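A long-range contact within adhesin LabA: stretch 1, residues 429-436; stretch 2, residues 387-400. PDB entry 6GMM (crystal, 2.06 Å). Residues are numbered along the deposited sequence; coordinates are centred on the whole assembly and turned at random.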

# COMPACT_ATOMS: atom_id res chain seq x y z
N GLN A 429 -39.98 -1.81 -11.83
CA GLN A 429 -38.62 -1.21 -11.77
C GLN A 429 -38.22 -0.47 -13.06
O GLN A 429 -37.23 0.26 -13.05
CB GLN A 429 -37.57 -2.28 -11.44
CG GLN A 429 -37.78 -2.92 -10.08
CD GLN A 429 -36.86 -4.08 -9.79
OE1 GLN A 429 -36.87 -5.11 -10.48
NE2 GLN A 429 -36.08 -3.95 -8.71
N GLY A 430 -38.94 -0.68 -14.16
CA GLY A 430 -38.64 -0.06 -15.44
C GLY A 430 -37.60 -0.78 -16.27
O GLY A 430 -36.96 -0.17 -17.15
N ILE A 431 -37.42 -2.08 -16.00
CA ILE A 431 -36.51 -2.99 -16.70
C ILE A 431 -37.43 -3.85 -17.59
O ILE A 431 -37.77 -4.99 -17.24
CB ILE A 431 -35.59 -3.80 -15.73
CG1 ILE A 431 -34.79 -2.86 -14.79
CG2 ILE A 431 -34.63 -4.74 -16.51
CD1 ILE A 431 -34.47 -3.47 -13.42
N GLN A 432 -37.87 -3.25 -18.70
CA GLN A 432 -38.79 -3.85 -19.67
C GLN A 432 -38.20 -5.05 -20.42
O GLN A 432 -38.96 -5.87 -20.92
CB GLN A 432 -39.34 -2.79 -20.65
CG GLN A 432 -38.29 -2.10 -21.53
CD GLN A 432 -37.75 -0.83 -20.91
OE1 GLN A 432 -38.39 0.22 -20.92
NE2 GLN A 432 -36.55 -0.91 -20.36
N ASP A 433 -36.87 -5.15 -20.50
CA ASP A 433 -36.23 -6.27 -21.20
C ASP A 433 -35.32 -7.04 -20.28
O ASP A 433 -34.44 -6.47 -19.62
CB ASP A 433 -35.51 -5.81 -22.48
CG ASP A 433 -36.47 -5.46 -23.60
OD1 ASP A 433 -36.95 -4.31 -23.63
OD2 ASP A 433 -36.75 -6.34 -24.45
N ASN A 434 -35.60 -8.34 -20.17
CA ASN A 434 -34.86 -9.27 -19.35
C ASN A 434 -33.94 -10.04 -20.27
O ASN A 434 -34.40 -10.70 -21.20
CB ASN A 434 -35.83 -10.20 -18.61
CG ASN A 434 -36.08 -9.79 -17.18
OD1 ASN A 434 -36.20 -8.60 -16.85
ND2 ASN A 434 -36.18 -10.78 -16.31
N TYR A 435 -32.63 -9.88 -20.06
CA TYR A 435 -31.64 -10.52 -20.91
C TYR A 435 -31.14 -11.80 -20.28
O TYR A 435 -31.16 -11.94 -19.05
CB TYR A 435 -30.50 -9.56 -21.25
CG TYR A 435 -30.93 -8.40 -22.12
CD1 TYR A 435 -30.86 -8.48 -23.50
CD2 TYR A 435 -31.36 -7.20 -21.55
CE1 TYR A 435 -31.23 -7.40 -24.31
CE2 TYR A 435 -31.74 -6.11 -22.35
CZ TYR A 435 -31.68 -6.23 -23.73
OH TYR A 435 -32.07 -5.18 -24.52
N TYR A 436 -30.79 -12.76 -21.12
CA TYR A 436 -30.36 -14.08 -20.69
C TYR A 436 -29.17 -14.53 -21.50
O TYR A 436 -28.91 -13.99 -22.58
CB TYR A 436 -31.54 -15.09 -20.81
CG TYR A 436 -32.75 -14.70 -19.99
CD1 TYR A 436 -32.90 -15.13 -18.68
CD2 TYR A 436 -33.76 -13.90 -20.53
CE1 TYR A 436 -34.00 -14.76 -17.91
CE2 TYR A 436 -34.87 -13.52 -19.77
CZ TYR A 436 -34.98 -13.95 -18.46
OH TYR A 436 -36.07 -13.58 -17.70
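Stretch 2 387-400: NFSSQYQKLGEHYD

This is a mainly apolar and aromatic packing of a helix against a strand and the loop before it, pinned by one hydrogen bond. Stretch 2 is helical from Phe388 to Asp400, and the helix continues beyond. In stretch 1, residues 433-436 form a strand that also continues; the residues before it are loop. The N-to-C directions of helix and strand differ by 54°, nearer parallel than antiparallel, and the axes approach to 10.2 Å. About 421 Å² is buried, both sides summed.

Phe388, Tyr392, Leu395, Gly396 and Tyr399 recur at helical spacing and so make up the contact face. Tyr435 points toward the helix and has the largest area covered by the other stretch, 117 Å². Tyr435 CD2 lies 3.6 Å from Leu395 CD2, and Tyr435 CE1 lies 3.7 Å from Tyr399 CB. Tyr435 OH reaches 3.5 Å from Gly396 CA. An ideal CB at Gly396 would be only 3.2 Å from Tyr435 OH, so the bare glycine leaves room for the hydroxyl. The Tyr435 and Tyr399 rings meet obliquely, with planes at 57°.

Tyr392 reaches the start of the strand. Tyr392 OH donates a hydrogen bond to Asp433 O at 2.7 Å, tying the side chain to the strand backbone. Tyr392 CE1 is 4.1 Å from Tyr435 CE2. In the loop, Ile431 CG2 lies 3.7 Å from Tyr392 CZ, and Ile431 CD1 lies 4.0 Å from Phe388 CZ.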

# COMPACT_ATOMS: atom_id res chain seq x y z
N ASN A 387 -24.43 4.35 -12.78
CA ASN A 387 -24.62 4.58 -14.21
C ASN A 387 -25.63 3.64 -14.83
O ASN A 387 -25.48 3.30 -16.01
CB ASN A 387 -23.27 4.44 -14.94
CG ASN A 387 -22.22 5.37 -14.43
OD1 ASN A 387 -22.10 6.52 -14.89
ND2 ASN A 387 -21.44 4.90 -13.47
N PHE A 388 -26.71 3.29 -14.09
CA PHE A 388 -27.73 2.30 -14.48
C PHE A 388 -28.30 2.49 -15.87
O PHE A 388 -28.27 1.55 -16.67
CB PHE A 388 -28.85 2.19 -13.45
CG PHE A 388 -29.65 0.93 -13.66
CD1 PHE A 388 -29.15 -0.31 -13.24
CD2 PHE A 388 -30.85 0.95 -14.35
CE1 PHE A 388 -29.87 -1.49 -13.51
CE2 PHE A 388 -31.56 -0.23 -14.61
CZ PHE A 388 -31.07 -1.44 -14.17
N SER A 389 -28.84 3.69 -16.16
CA SER A 389 -29.44 4.06 -17.44
C SER A 389 -28.51 3.67 -18.60
O SER A 389 -28.90 2.90 -19.48
CB SER A 389 -29.71 5.56 -17.45
OG SER A 389 -30.03 6.05 -18.74
N SER A 390 -27.27 4.18 -18.56
CA SER A 390 -26.22 3.96 -19.56
C SER A 390 -25.73 2.51 -19.61
O SER A 390 -25.44 2.00 -20.69
CB SER A 390 -25.03 4.87 -19.28
OG SER A 390 -24.01 4.59 -20.21
N GLN A 391 -25.59 1.88 -18.45
CA GLN A 391 -25.14 0.49 -18.32
C GLN A 391 -26.16 -0.48 -18.88
O GLN A 391 -25.79 -1.43 -19.57
CB GLN A 391 -24.78 0.17 -16.86
CG GLN A 391 -23.44 0.75 -16.36
CD GLN A 391 -22.27 0.23 -17.17
OE1 GLN A 391 -21.72 -0.84 -16.88
NE2 GLN A 391 -21.86 0.97 -18.19
N TYR A 392 -27.45 -0.21 -18.65
CA TYR A 392 -28.57 -1.01 -19.15
C TYR A 392 -28.67 -0.92 -20.68
O TYR A 392 -28.84 -1.95 -21.34
CB TYR A 392 -29.87 -0.67 -18.41
CG TYR A 392 -31.08 -1.50 -18.80
CD1 TYR A 392 -31.03 -2.89 -18.80
CD2 TYR A 392 -32.30 -0.89 -19.07
CE1 TYR A 392 -32.15 -3.66 -19.15
CE2 TYR A 392 -33.41 -1.64 -19.44
CZ TYR A 392 -33.34 -3.02 -19.47
OH TYR A 392 -34.45 -3.76 -19.79
N GLN A 393 -28.50 0.30 -21.23
CA GLN A 393 -28.47 0.56 -22.68
C GLN A 393 -27.29 -0.24 -23.29
O GLN A 393 -27.43 -0.79 -24.37
CB GLN A 393 -28.24 2.06 -22.94
CG GLN A 393 -28.31 2.45 -24.41
CD GLN A 393 -28.15 3.93 -24.62
OE1 GLN A 393 -27.06 4.42 -24.95
NE2 GLN A 393 -29.24 4.67 -24.45
N LYS A 394 -26.15 -0.28 -22.58
CA LYS A 394 -24.96 -1.02 -23.02
C LYS A 394 -25.23 -2.54 -23.15
O LYS A 394 -24.74 -3.16 -24.10
CB LYS A 394 -23.76 -0.72 -22.11
N LEU A 395 -26.07 -3.11 -22.25
CA LEU A 395 -26.47 -4.53 -22.25
C LEU A 395 -27.22 -4.87 -23.53
O LEU A 395 -27.02 -5.95 -24.11
CB LEU A 395 -27.34 -4.83 -21.01
CG LEU A 395 -27.75 -6.30 -20.74
CD1 LEU A 395 -26.52 -7.23 -20.65
CD2 LEU A 395 -28.56 -6.40 -19.46
N GLY A 396 -28.06 -3.93 -23.98
CA GLY A 396 -28.84 -4.05 -25.20
C GLY A 396 -27.96 -3.99 -26.43
O GLY A 396 -28.16 -4.78 -27.35
N GLU A 397 -26.99 -3.08 -26.44
CA GLU A 397 -26.01 -2.88 -27.52
C GLU A 397 -25.21 -4.15 -27.71
O GLU A 397 -24.99 -4.58 -28.84
CB GLU A 397 -25.06 -1.73 -27.18
CG GLU A 397 -25.69 -0.36 -27.32
CD GLU A 397 -24.84 0.83 -26.89
OE1 GLU A 397 -23.59 0.71 -26.89
OE2 GLU A 397 -25.43 1.89 -26.60
N HIS A 398 -24.75 -4.74 -26.57
CA HIS A 398 -24.01 -5.99 -26.51
C HIS A 398 -24.85 -7.11 -27.10
O HIS A 398 -24.31 -7.87 -27.90
CB HIS A 398 -23.60 -6.30 -25.08
CG HIS A 398 -22.33 -5.62 -24.68
ND1 HIS A 398 -22.19 -4.25 -24.75
CD2 HIS A 398 -21.16 -6.16 -24.26
CE1 HIS A 398 -20.96 -3.99 -24.35
NE2 HIS A 398 -20.30 -5.11 -24.05
N TYR A 399 -26.17 -7.17 -26.77
CA TYR A 399 -27.10 -8.19 -27.32
C TYR A 399 -27.14 -8.12 -28.85
O TYR A 399 -27.00 -9.15 -29.52
CB TYR A 399 -28.53 -8.04 -26.74
CG TYR A 399 -29.52 -9.07 -27.25
CD1 TYR A 399 -30.25 -8.85 -28.42
CD2 TYR A 399 -29.72 -10.26 -26.57
CE1 TYR A 399 -31.12 -9.81 -28.92
CE2 TYR A 399 -30.62 -11.22 -27.04
CZ TYR A 399 -31.31 -10.99 -28.22
OH TYR A 399 -32.19 -11.93 -28.69
N ASP A 400 -27.36 -6.90 -29.38
CA ASP A 400 -27.39 -6.60 -30.80
C ASP A 400 -26.02 -6.94 -31.46
O ASP A 400 -26.01 -7.54 -32.53
CB ASP A 400 -27.75 -5.12 -31.03
CG ASP A 400 -29.17 -4.69 -30.66
OD1 ASP A 400 -30.09 -5.56 -30.65
OD2 ASP A 400 -29.39 -3.47 -30.45